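Local structure of putative amino acid binding protein (Streptococcus mutans, 4C0R) at residues Ala32-Lys37 / Lys212-Asn217; Asn69-Lys74 / Ile161-Ser166; Lys74-Lys79 / Gly117-Pro122. The protein probably captures glutathione outside the cell as a solute-binding partner of the cystine ABC importer TcyBC and hands it over for uptake. All coordinates share one frame; numbering follows the deposited sequence.

Interaction 1. Residues Ala32-Lys37 / Lys212-Asn217; sequences AKEVFK and KKLYEN
Two helices of the same lobe of this solute-binding fold pack against each other here: helix 27-36, through Glu34 and Val35, and helix 201-216, through Leu214 close to its C-terminal end. The contact is small and wholly aliphatic. Leu214 reaches across with its branched end, and its CD1 methyl does most of the work, lying 3.9 Å from CG of Glu34 and 4.0 Å from CG2 of Val35. The second methyl, CD2, also meets Glu34 CG, at 4.1 Å, so the leucine fork straddles one methylene group. Glu34 places CG beside its own carbonyl carbon (chi1 -170°) and then bends at chi2 (73°), which offers the methylene to the leucine while the carboxylate turns off to another side. Val35 meets Leu214 at about a right angle and uses just one of its two methyls. One turn earlier on helix 201-216, Arg210 adds a polar tie by donating to the backbone oxygens of Glu34 and Val35. Around this core, Val35 also packs on Phe206 and Val207, Phe36 continues the apolar layer to strand 42-48, and Glu34 and Leu214 both touch Thr219 of helix 219-228.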
loop_
_atom_site.group_PDB
_atom_site.type_symbol
_atom_site.label_atom_id
_atom_site.label_comp_id
_atom_site.label_asym_id
_atom_site.label_seq_id
_atom_site.Cartn_x
_atom_site.Cartn_y
_atom_site.Cartn_z
ATOM N N ALA A 32 9.602 3.776 -9.247
ATOM C CA ALA A 32 9.170 4.414 -10.465
ATOM C C ALA A 32 10.295 5.280 -11.081
ATOM O O ALA A 32 10.534 5.207 -12.286
ATOM C CB ALA A 32 7.921 5.247 -10.193
ATOM N N LYS A 33 10.964 6.097 -10.259
ATOM C CA LYS A 33 12.052 6.928 -10.772
ATOM C C LYS A 33 13.129 6.061 -11.403
ATOM O O LYS A 33 13.666 6.400 -12.451
ATOM C CB LYS A 33 12.627 7.827 -9.696
ATOM C CG LYS A 33 11.706 9.046 -9.442
ATOM C CD LYS A 33 12.202 10.001 -8.387
ATOM C CE LYS A 33 11.210 11.117 -8.181
ATOM N NZ LYS A 33 11.850 12.206 -7.392
ATOM N N GLU A 34 13.473 4.967 -10.762
ATOM C CA GLU A 34 14.503 4.089 -11.334
ATOM C C GLU A 34 14.032 3.443 -12.635
ATOM O O GLU A 34 14.789 3.404 -13.606
ATOM C CB GLU A 34 14.912 3.034 -10.319
ATOM C CG GLU A 34 16.140 2.223 -10.714
ATOM C CD GLU A 34 17.444 3.004 -10.599
ATOM O OE1 GLU A 34 17.512 3.934 -9.762
ATOM O OE2 GLU A 34 18.354 2.671 -11.365
ATOM N N VAL A 35 12.795 3.000 -12.679
ATOM C CA VAL A 35 12.220 2.483 -13.927
ATOM C C VAL A 35 12.362 3.493 -15.073
ATOM O O VAL A 35 12.754 3.161 -16.193
ATOM C CB VAL A 35 10.743 2.103 -13.715
ATOM C CG1 VAL A 35 9.991 1.965 -15.020
ATOM C CG2 VAL A 35 10.671 0.836 -12.846
ATOM N N PHE A 36 11.950 4.703 -14.811
ATOM C CA PHE A 36 11.869 5.712 -15.846
ATOM C C PHE A 36 13.210 6.407 -16.191
ATOM O O PHE A 36 13.262 7.148 -17.188
ATOM C CB PHE A 36 10.727 6.674 -15.530
ATOM C CG PHE A 36 9.382 6.078 -15.780
ATOM C CD1 PHE A 36 8.914 5.898 -17.065
ATOM C CD2 PHE A 36 8.621 5.583 -14.719
ATOM C CE1 PHE A 36 7.673 5.302 -17.296
ATOM C CE2 PHE A 36 7.389 4.970 -14.941
ATOM C CZ PHE A 36 6.913 4.808 -16.234
ATOM N N LYS A 37 14.261 6.142 -15.430
ATOM C CA LYS A 37 15.598 6.658 -15.778
ATOM C C LYS A 37 15.992 6.233 -17.165
ATOM O O LYS A 37 16.727 6.984 -17.876
ATOM C CB LYS A 37 16.666 6.101 -14.841
ATOM C CG LYS A 37 17.098 6.931 -13.729
ATOM C CD LYS A 37 18.351 6.233 -13.082
ATOM N N LYS A 212 11.681 -6.299 -14.564
ATOM C CA LYS A 212 12.353 -7.622 -14.694
ATOM C C LYS A 212 13.831 -7.365 -14.708
ATOM O O LYS A 212 14.598 -8.051 -14.038
ATOM C CB LYS A 212 11.918 -8.333 -15.951
ATOM C CG LYS A 212 12.687 -9.657 -16.153
ATOM N N LYS A 213 14.261 -6.338 -15.419
ATOM C CA LYS A 213 15.680 -6.019 -15.498
ATOM C C LYS A 213 16.247 -5.632 -14.126
ATOM O O LYS A 213 17.318 -6.094 -13.716
ATOM C CB LYS A 213 15.939 -4.944 -16.550
ATOM C CG LYS A 213 17.361 -4.505 -16.651
ATOM C CD LYS A 213 17.539 -3.506 -17.764
ATOM C CE LYS A 213 19.019 -3.084 -17.926
ATOM N NZ LYS A 213 19.148 -2.009 -18.962
ATOM N N LEU A 214 15.490 -4.799 -13.401
ATOM C CA LEU A 214 15.919 -4.299 -12.115
ATOM C C LEU A 214 15.879 -5.387 -11.047
ATOM O O LEU A 214 16.658 -5.351 -10.081
ATOM C CB LEU A 214 15.110 -3.080 -11.714
ATOM C CG LEU A 214 15.253 -1.857 -12.628
ATOM C CD1 LEU A 214 14.236 -0.841 -12.136
ATOM C CD2 LEU A 214 16.659 -1.304 -12.664
ATOM N N TYR A 215 14.962 -6.334 -11.214
ATOM C CA TYR A 215 14.890 -7.478 -10.324
ATOM C C TYR A 215 16.139 -8.325 -10.531
ATOM O O TYR A 215 16.839 -8.657 -9.577
ATOM C CB TYR A 215 13.645 -8.305 -10.645
ATOM C CG TYR A 215 13.410 -9.444 -9.682
ATOM C CD1 TYR A 215 14.077 -10.652 -9.822
ATOM C CD2 TYR A 215 12.480 -9.318 -8.671
ATOM C CE1 TYR A 215 13.840 -11.688 -8.908
ATOM C CE2 TYR A 215 12.232 -10.334 -7.787
ATOM C CZ TYR A 215 12.930 -11.493 -7.907
ATOM O OH TYR A 215 12.655 -12.495 -7.025
ATOM N N GLU A 216 16.420 -8.613 -11.788
ATOM C CA GLU A 216 17.505 -9.551 -12.144
ATOM C C GLU A 216 18.872 -9.001 -11.786
ATOM O O GLU A 216 19.780 -9.772 -11.444
ATOM C CB GLU A 216 17.421 -9.978 -13.628
ATOM C CG GLU A 216 16.252 -10.903 -13.928
ATOM C CD GLU A 216 16.202 -11.402 -15.373
ATOM O OE1 GLU A 216 17.062 -11.006 -16.200
ATOM O OE2 GLU A 216 15.284 -12.189 -15.682
ATOM N N ASN A 217 19.060 -7.688 -11.851
ATOM C CA ASN A 217 20.388 -7.148 -11.667
ATOM C C ASN A 217 20.677 -6.632 -10.283
ATOM O O ASN A 217 21.739 -6.041 -10.042
ATOM C CB ASN A 217 20.757 -6.123 -12.752
ATOM C CG ASN A 217 20.071 -4.774 -12.596
ATOM O OD1 ASN A 217 19.461 -4.443 -11.570
ATOM N ND2 ASN A 217 20.174 -3.960 -13.654
#

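Interaction 2. Residues Asn69-Lys74 / Ile161-Ser166; sequences NISYTK and IFEKIS. With GDS (oxidized glutathione disulfide), chain C.
Asn69 and Glu163 face each other across the binding cleft, joined by a weak hydrogen bond of 3.2 Å from Asn69 ND2 to Glu163 OE1, with amide and carboxylate planes turned 87° apart. The same ND2 makes a straighter bond (159°) to the ligand, 3.0 Å from the gamma-glutamyl carbonyl oxygen O6, so the amide bridges protein and glutathione disulfide. More central is the ligand amine N6, which donates to three oxygens: Asn69 O at 2.8 Å, Ser71 OG at 2.9 Å and Glu163 OE2 at 2.9 Å. Next to it, Ser71 N points almost exactly at the carboxylate oxygen OE8, 2.9 Å away with an angle of 178°. Phe162 brings the edge of its ring to O6, with CZ 3.3 Å away, while Glu163 OE1 sits 3.4 Å above the centre of one ring face. Glu163 folds at chi2, bringing its carboxylate back over that ring and up to the amine.

Behind this shell, the chain turns a corner at Asn69, whose N is held by Asp28. Asn69 OD1 has a weak bond from Asn89, whose own oxygen accepts from Ile165 N in the first turn of the helix that follows Glu163. Ringed by a carboxylate, a hydroxyl and a carbonyl, the amine is in a setting that probably favours its protonated, cationic form, consistent with recognition of a free alpha-amino group.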
loop_
_atom_site.group_PDB
_atom_site.type_symbol
_atom_site.label_atom_id
_atom_site.label_comp_id
_atom_site.label_asym_id
_atom_site.label_seq_id
_atom_site.Cartn_x
_atom_site.Cartn_y
_atom_site.Cartn_z
ATOM N N ASN A 69 1.322 1.492 -2.325
ATOM C CA ASN A 69 1.144 0.217 -1.579
ATOM C C ASN A 69 -0.161 -0.493 -2.029
ATOM O O ASN A 69 -0.913 -1.012 -1.201
ATOM C CB ASN A 69 1.110 0.535 -0.095
ATOM C CG ASN A 69 0.995 -0.675 0.827
ATOM O OD1 ASN A 69 1.673 -1.683 0.660
ATOM N ND2 ASN A 69 0.143 -0.542 1.833
ATOM N N ILE A 70 -0.392 -0.518 -3.337
ATOM C CA ILE A 70 -1.676 -0.989 -3.861
ATOM C C ILE A 70 -1.716 -2.474 -4.109
ATOM O O ILE A 70 -0.902 -3.003 -4.834
ATOM C CB ILE A 70 -1.994 -0.265 -5.166
ATOM C CG1 ILE A 70 -2.175 1.232 -4.913
ATOM C CG2 ILE A 70 -3.256 -0.798 -5.865
ATOM C CD1 ILE A 70 -2.210 2.113 -6.227
ATOM N N SER A 71 -2.680 -3.148 -3.497
ATOM C CA SER A 71 -2.899 -4.568 -3.646
ATOM C C SER A 71 -3.674 -4.901 -4.926
ATOM O O SER A 71 -4.359 -4.064 -5.483
ATOM C CB SER A 71 -3.793 -5.070 -2.488
ATOM O OG SER A 71 -3.186 -4.871 -1.236
ATOM N N TYR A 72 -3.566 -6.151 -5.355
ATOM C CA TYR A 72 -4.449 -6.669 -6.400
ATOM C C TYR A 72 -5.828 -6.961 -5.825
ATOM O O TYR A 72 -5.956 -7.671 -4.792
ATOM C CB TYR A 72 -3.910 -8.010 -6.891
ATOM C CG TYR A 72 -4.794 -8.600 -7.946
ATOM C CD1 TYR A 72 -4.698 -8.153 -9.236
ATOM C CD2 TYR A 72 -5.713 -9.584 -7.635
ATOM C CE1 TYR A 72 -5.497 -8.677 -10.240
ATOM C CE2 TYR A 72 -6.544 -10.114 -8.670
ATOM C CZ TYR A 72 -6.376 -9.644 -9.946
ATOM O OH TYR A 72 -7.161 -10.074 -11.035
ATOM N N THR A 73 -6.887 -6.509 -6.516
ATOM C CA THR A 73 -8.213 -7.083 -6.296
ATOM C C THR A 73 -8.850 -7.273 -7.637
ATOM O O THR A 73 -8.520 -6.590 -8.606
ATOM C CB THR A 73 -9.165 -6.177 -5.471
ATOM O OG1 THR A 73 -9.497 -5.022 -6.235
ATOM C CG2 THR A 73 -8.530 -5.706 -4.157
ATOM N N LYS A 74 -9.758 -8.239 -7.701
ATOM C CA LYS A 74 -10.530 -8.421 -8.940
ATOM C C LYS A 74 -11.311 -7.166 -9.320
ATOM O O LYS A 74 -11.359 -6.806 -10.505
ATOM C CB LYS A 74 -11.473 -9.627 -8.772
ATOM C CG LYS A 74 -10.753 -10.928 -8.474
ATOM N N ILE A 161 -5.794 -2.931 11.466
ATOM C CA ILE A 161 -5.240 -3.893 10.524
ATOM C C ILE A 161 -4.603 -3.157 9.331
ATOM O O ILE A 161 -5.211 -2.277 8.728
ATOM C CB ILE A 161 -6.273 -4.885 9.991
ATOM C CG1 ILE A 161 -6.889 -5.670 11.149
ATOM C CG2 ILE A 161 -5.651 -5.824 8.960
ATOM C CD1 ILE A 161 -8.070 -6.510 10.728
ATOM N N PHE A 162 -3.338 -3.442 9.071
ATOM C CA PHE A 162 -2.670 -2.850 7.916
ATOM C C PHE A 162 -1.493 -3.692 7.519
ATOM O O PHE A 162 -1.088 -4.602 8.260
ATOM C CB PHE A 162 -2.179 -1.417 8.253
ATOM C CG PHE A 162 -1.980 -0.573 6.987
ATOM C CD1 PHE A 162 -3.092 -0.155 6.246
ATOM C CD2 PHE A 162 -0.738 -0.303 6.517
ATOM C CE1 PHE A 162 -2.937 0.551 5.052
ATOM C CE2 PHE A 162 -0.580 0.411 5.302
ATOM C CZ PHE A 162 -1.709 0.845 4.588
ATOM N N GLU A 163 -0.879 -3.383 6.373
ATOM C CA GLU A 163 0.380 -4.048 5.979
ATOM C C GLU A 163 1.489 -3.859 7.033
ATOM O O GLU A 163 1.629 -2.800 7.608
ATOM C CB GLU A 163 0.852 -3.499 4.636
ATOM C CG GLU A 163 0.135 -4.058 3.414
ATOM C CD GLU A 163 -1.240 -3.541 3.111
ATOM O OE1 GLU A 163 -1.671 -2.512 3.660
ATOM O OE2 GLU A 163 -1.861 -4.211 2.297
ATOM N N LYS A 164 2.269 -4.921 7.229
ATOM C CA LYS A 164 3.327 -4.977 8.199
ATOM C C LYS A 164 4.393 -3.919 8.010
ATOM O O LYS A 164 4.826 -3.348 8.970
ATOM C CB LYS A 164 3.993 -6.357 8.112
ATOM C CG LYS A 164 4.946 -6.659 9.234
ATOM C CD LYS A 164 5.201 -8.157 9.302
ATOM C CE LYS A 164 5.913 -8.508 10.608
ATOM N NZ LYS A 164 6.185 -9.947 10.648
ATOM N N ILE A 165 4.854 -3.700 6.785
ATOM C CA ILE A 165 5.996 -2.829 6.589
ATOM C C ILE A 165 5.672 -1.401 7.097
ATOM O O ILE A 165 6.443 -0.809 7.879
ATOM C CB ILE A 165 6.444 -2.831 5.136
ATOM C CG1 ILE A 165 7.017 -4.186 4.698
ATOM C CG2 ILE A 165 7.510 -1.724 4.922
ATOM C CD1 ILE A 165 7.181 -4.365 3.231
ATOM N N SER A 166 4.513 -0.849 6.740
ATOM C CA SER A 166 4.160 0.464 7.243
ATOM C C SER A 166 3.856 0.451 8.734
ATOM O O SER A 166 4.241 1.345 9.447
ATOM C CB SER A 166 2.975 1.079 6.502
ATOM O OG SER A 166 3.349 1.500 5.213
HETATM C CD1 GDS C . -7.878 9.208 2.825
HETATM N N2 GDS C . -7.085 8.829 4.001
HETATM C CA2 GDS C . -5.682 8.981 3.857
HETATM C C2 GDS C . -5.065 10.309 4.119
HETATM O O2 GDS C . -3.965 10.613 3.612
HETATM C CB2 GDS C . -4.762 7.904 3.427
HETATM S SG2 GDS C . -5.548 6.314 3.290
HETATM N N3 GDS C . -5.790 11.225 4.976
HETATM C CA3 GDS C . -5.272 12.575 5.191
HETATM C C3 GDS C . -6.187 13.448 4.336
HETATM O OE3 GDS C . -6.540 14.605 4.728
HETATM O OE4 GDS C . -6.637 13.055 3.221
HETATM N N4 GDS C . -4.311 3.376 3.890
HETATM C CA4 GDS C . -4.527 3.423 5.317
HETATM C C4 GDS C . -5.777 2.699 5.676
HETATM O OE5 GDS C . -6.277 1.820 4.909
HETATM O OE6 GDS C . -6.278 2.957 6.806
HETATM C C5 GDS C . -3.201 4.092 3.344
HETATM O O5 GDS C . -2.432 4.696 4.091
HETATM C CA5 GDS C . -3.156 4.089 1.882
HETATM N N5 GDS C . -3.543 2.931 1.190
HETATM C CB5 GDS C . -3.484 5.408 1.264
HETATM S SG5 GDS C . -5.274 5.681 1.380
HETATM C CA6 GDS C . -4.098 -1.729 0.651
HETATM C C6 GDS C . -4.937 -1.534 -0.602
HETATM O OE7 GDS C . -6.122 -1.119 -0.476
HETATM O OE8 GDS C . -4.461 -1.765 -1.739
HETATM N N6 GDS C . -2.865 -2.432 0.251
HETATM C CB6 GDS C . -3.813 -0.431 1.317
HETATM C CG6 GDS C . -3.407 0.614 0.254
HETATM C CD6 GDS C . -2.784 1.776 0.999
HETATM O O6 GDS C . -1.627 1.807 1.442
#

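Interaction 3. Residues Lys74-Lys79 / Gly117-Pro122; sequences KERANK and GNTTVP. With GDS (oxidized glutathione disulfide), chain C.
Gly117 O is gripped from two directions, by Arg76 NH2 at 2.9 Å and by water 1, which donates to it from 3.2 Å. The arginine bond is bent at its hydrogen (138°), yet the donor lies in the carbonyl plane and the oxygen lies almost in the guanidinium plane. Water 1 accepts from Arg76 NE at 3.0 Å, so it closes a second, indirect route between the same two residues.

NH2 divides its two hydrogens between Gly117 O and the ligand, and together with NH1 it holds a carboxylate of glutathione disulfide. NH1 meets carboxylate oxygen OE8 at 2.8 Å (168°), and NH2 meets OE7 at 2.9 Å (171°), a two-pronged, nearly straight pairing in which the carboxylate carbon C6 lies in the guanidinium plane. An extended chain from CG to NE carries the group from helix 74-77 to this point. NH1 has a further acceptor in Ser71 O, so partners along its edge fix the rotation of the guanidinium.

From the other segment, Thr119 N donates to OE7 at 2.9 Å, giving that oxygen two donors, one from each segment. The methyl CG2 of Thr119 packs against both OE7 and Arg76 NH1. Asn118 turns its oxygen OD1 to two amide N-H groups of the ligand, accepting from N4 at 3.2 Å and, weakly, from N5, while its ND2 donates to Val115 O and so fixes which way round the amide sits.

An arginine that pairs with the alpha-carboxylate, joined by a backbone N-H from the facing lobe, is the familiar amino-acid recognition site of family 3 solute-binding proteins, consistent with a closed, ligand-bound cleft.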
loop_
_atom_site.group_PDB
_atom_site.type_symbol
_atom_site.label_atom_id
_atom_site.label_comp_id
_atom_site.label_asym_id
_atom_site.label_seq_id
_atom_site.Cartn_x
_atom_site.Cartn_y
_atom_site.Cartn_z
ATOM N N LYS A 74 -9.758 -8.239 -7.701
ATOM C CA LYS A 74 -10.530 -8.421 -8.940
ATOM C C LYS A 74 -11.311 -7.166 -9.320
ATOM O O LYS A 74 -11.359 -6.806 -10.505
ATOM C CB LYS A 74 -11.473 -9.627 -8.772
ATOM C CG LYS A 74 -10.753 -10.928 -8.474
ATOM N N GLU A 75 -11.863 -6.455 -8.341
ATOM C CA GLU A 75 -12.631 -5.224 -8.617
ATOM C C GLU A 75 -11.772 -4.160 -9.291
ATOM O O GLU A 75 -12.199 -3.463 -10.181
ATOM C CB GLU A 75 -13.310 -4.690 -7.365
ATOM N N ARG A 76 -10.500 -4.031 -8.867
ATOM C CA ARG A 76 -9.618 -3.080 -9.475
ATOM C C ARG A 76 -9.137 -3.565 -10.849
ATOM O O ARG A 76 -8.969 -2.758 -11.780
ATOM C CB ARG A 76 -8.412 -2.854 -8.506
ATOM C CG ARG A 76 -8.756 -2.076 -7.274
ATOM C CD ARG A 76 -7.645 -2.109 -6.250
ATOM N NE ARG A 76 -8.037 -1.416 -5.041
ATOM C CZ ARG A 76 -7.285 -1.419 -3.925
ATOM N NH1 ARG A 76 -6.118 -2.083 -3.928
ATOM N NH2 ARG A 76 -7.687 -0.811 -2.851
ATOM N N ALA A 77 -8.864 -4.858 -10.975
ATOM C CA ALA A 77 -8.343 -5.378 -12.218
ATOM C C ALA A 77 -9.398 -5.277 -13.314
ATOM O O ALA A 77 -9.075 -5.246 -14.470
ATOM C CB ALA A 77 -7.867 -6.778 -12.052
ATOM N N ASN A 78 -10.649 -5.206 -12.897
ATOM C CA ASN A 78 -11.740 -4.990 -13.867
ATOM C C ASN A 78 -11.622 -3.644 -14.556
ATOM O O ASN A 78 -12.205 -3.421 -15.605
ATOM C CB ASN A 78 -13.090 -5.038 -13.190
ATOM C CG ASN A 78 -13.494 -6.419 -12.800
ATOM O OD1 ASN A 78 -13.004 -7.395 -13.339
ATOM N ND2 ASN A 78 -14.406 -6.513 -11.841
ATOM N N LYS A 79 -10.896 -2.708 -13.960
ATOM C CA LYS A 79 -10.855 -1.330 -14.429
ATOM C C LYS A 79 -9.454 -0.823 -14.803
ATOM O O LYS A 79 -9.320 0.127 -15.568
ATOM C CB LYS A 79 -11.390 -0.371 -13.373
ATOM C CG LYS A 79 -12.852 -0.487 -13.073
ATOM C CD LYS A 79 -13.203 0.585 -12.039
ATOM C CE LYS A 79 -14.416 0.270 -11.226
ATOM N NZ LYS A 79 -14.478 1.266 -10.106
ATOM N N GLY A 117 -12.426 2.240 0.357
ATOM C CA GLY A 117 -11.733 1.836 -0.856
ATOM C C GLY A 117 -10.437 1.106 -0.553
ATOM O O GLY A 117 -9.800 0.622 -1.497
ATOM N N ASN A 118 -10.028 1.010 0.719
ATOM C CA ASN A 118 -8.856 0.192 1.029
ATOM C C ASN A 118 -9.275 -1.257 1.276
ATOM O O ASN A 118 -10.431 -1.521 1.679
ATOM C CB ASN A 118 -8.104 0.725 2.245
ATOM C CG ASN A 118 -7.337 1.992 1.928
ATOM O OD1 ASN A 118 -6.132 1.961 1.633
ATOM N ND2 ASN A 118 -8.025 3.116 1.953
ATOM N N THR A 119 -8.375 -2.206 1.055
ATOM C CA THR A 119 -8.742 -3.604 1.015
ATOM C C THR A 119 -9.194 -4.153 2.358
ATOM O O THR A 119 -9.901 -5.161 2.379
ATOM C CB THR A 119 -7.641 -4.465 0.494
ATOM O OG1 THR A 119 -6.449 -4.094 1.177
ATOM C CG2 THR A 119 -7.508 -4.280 -1.008
ATOM N N THR A 120 -8.814 -3.505 3.443
ATOM C CA THR A 120 -9.262 -3.980 4.760
ATOM C C THR A 120 -10.751 -3.722 4.964
ATOM O O THR A 120 -11.347 -4.347 5.864
ATOM C CB THR A 120 -8.467 -3.362 5.929
ATOM O OG1 THR A 120 -8.437 -1.930 5.809
ATOM C CG2 THR A 120 -7.042 -3.932 5.944
ATOM N N VAL A 121 -11.346 -2.815 4.175
ATOM C CA VAL A 121 -12.777 -2.565 4.351
ATOM C C VAL A 121 -13.611 -3.784 3.978
ATOM O O VAL A 121 -14.331 -4.312 4.848
ATOM C CB VAL A 121 -13.247 -1.287 3.622
ATOM C CG1 VAL A 121 -14.802 -1.162 3.676
ATOM C CG2 VAL A 121 -12.615 -0.086 4.224
ATOM N N PRO A 122 -13.513 -4.297 2.737
ATOM C CA PRO A 122 -14.289 -5.504 2.436
ATOM C C PRO A 122 -13.879 -6.712 3.288
ATOM O O PRO A 122 -14.660 -7.581 3.566
ATOM C CB PRO A 122 -14.020 -5.759 0.939
ATOM C CG PRO A 122 -12.882 -4.858 0.575
ATOM C CD PRO A 122 -12.924 -3.707 1.524
HETATM C CD1 GDS C . -7.878 9.208 2.825
HETATM N N2 GDS C . -7.085 8.829 4.001
HETATM C CA2 GDS C . -5.682 8.981 3.857
HETATM C C2 GDS C . -5.065 10.309 4.119
HETATM O O2 GDS C . -3.965 10.613 3.612
HETATM C CB2 GDS C . -4.762 7.904 3.427
HETATM S SG2 GDS C . -5.548 6.314 3.290
HETATM N N3 GDS C . -5.790 11.225 4.976
HETATM C CA3 GDS C . -5.272 12.575 5.191
HETATM C C3 GDS C . -6.187 13.448 4.336
HETATM O OE3 GDS C . -6.540 14.605 4.728
HETATM O OE4 GDS C . -6.637 13.055 3.221
HETATM N N4 GDS C . -4.311 3.376 3.890
HETATM C CA4 GDS C . -4.527 3.423 5.317
HETATM C C4 GDS C . -5.777 2.699 5.676
HETATM O OE5 GDS C . -6.277 1.820 4.909
HETATM O OE6 GDS C . -6.278 2.957 6.806
HETATM C C5 GDS C . -3.201 4.092 3.344
HETATM O O5 GDS C . -2.432 4.696 4.091
HETATM C CA5 GDS C . -3.156 4.089 1.882
HETATM N N5 GDS C . -3.543 2.931 1.190
HETATM C CB5 GDS C . -3.484 5.408 1.264
HETATM S SG5 GDS C . -5.274 5.681 1.380
HETATM C CA6 GDS C . -4.098 -1.729 0.651
HETATM C C6 GDS C . -4.937 -1.534 -0.602
HETATM O OE7 GDS C . -6.122 -1.119 -0.476
HETATM O OE8 GDS C . -4.461 -1.765 -1.739
HETATM N N6 GDS C . -2.865 -2.432 0.251
HETATM C CB6 GDS C . -3.813 -0.431 1.317
HETATM C CG6 GDS C . -3.407 0.614 0.254
HETATM C CD6 GDS C . -2.784 1.776 0.999
HETATM O O6 GDS C . -1.627 1.807 1.442
HETATM O O HOH W 1 -10.568 0.040 -4.520
#

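Interactions 2 and 3 work on one ligand from adjoining positions. They share Lys74, their centres are 11 Å apart, and Ser71 O with Arg76 NH1 ties them directly. Interaction 2, buried near the centre of the chain, surrounds the amine with acceptors and adds a backbone donor to the carboxylate, whereas interaction 3, only partly buried, supplies the arginine and a second backbone donor. Both span the cleft, so the ligand is held by residues of both lobes. Interaction 1 differs in kind: buried but far from the centre of the chain, its nearest atoms about 11 Å from interaction 2 and about 17 Å from interaction 3, it joins two helices within one lobe by aliphatic packing, without touching the ligand.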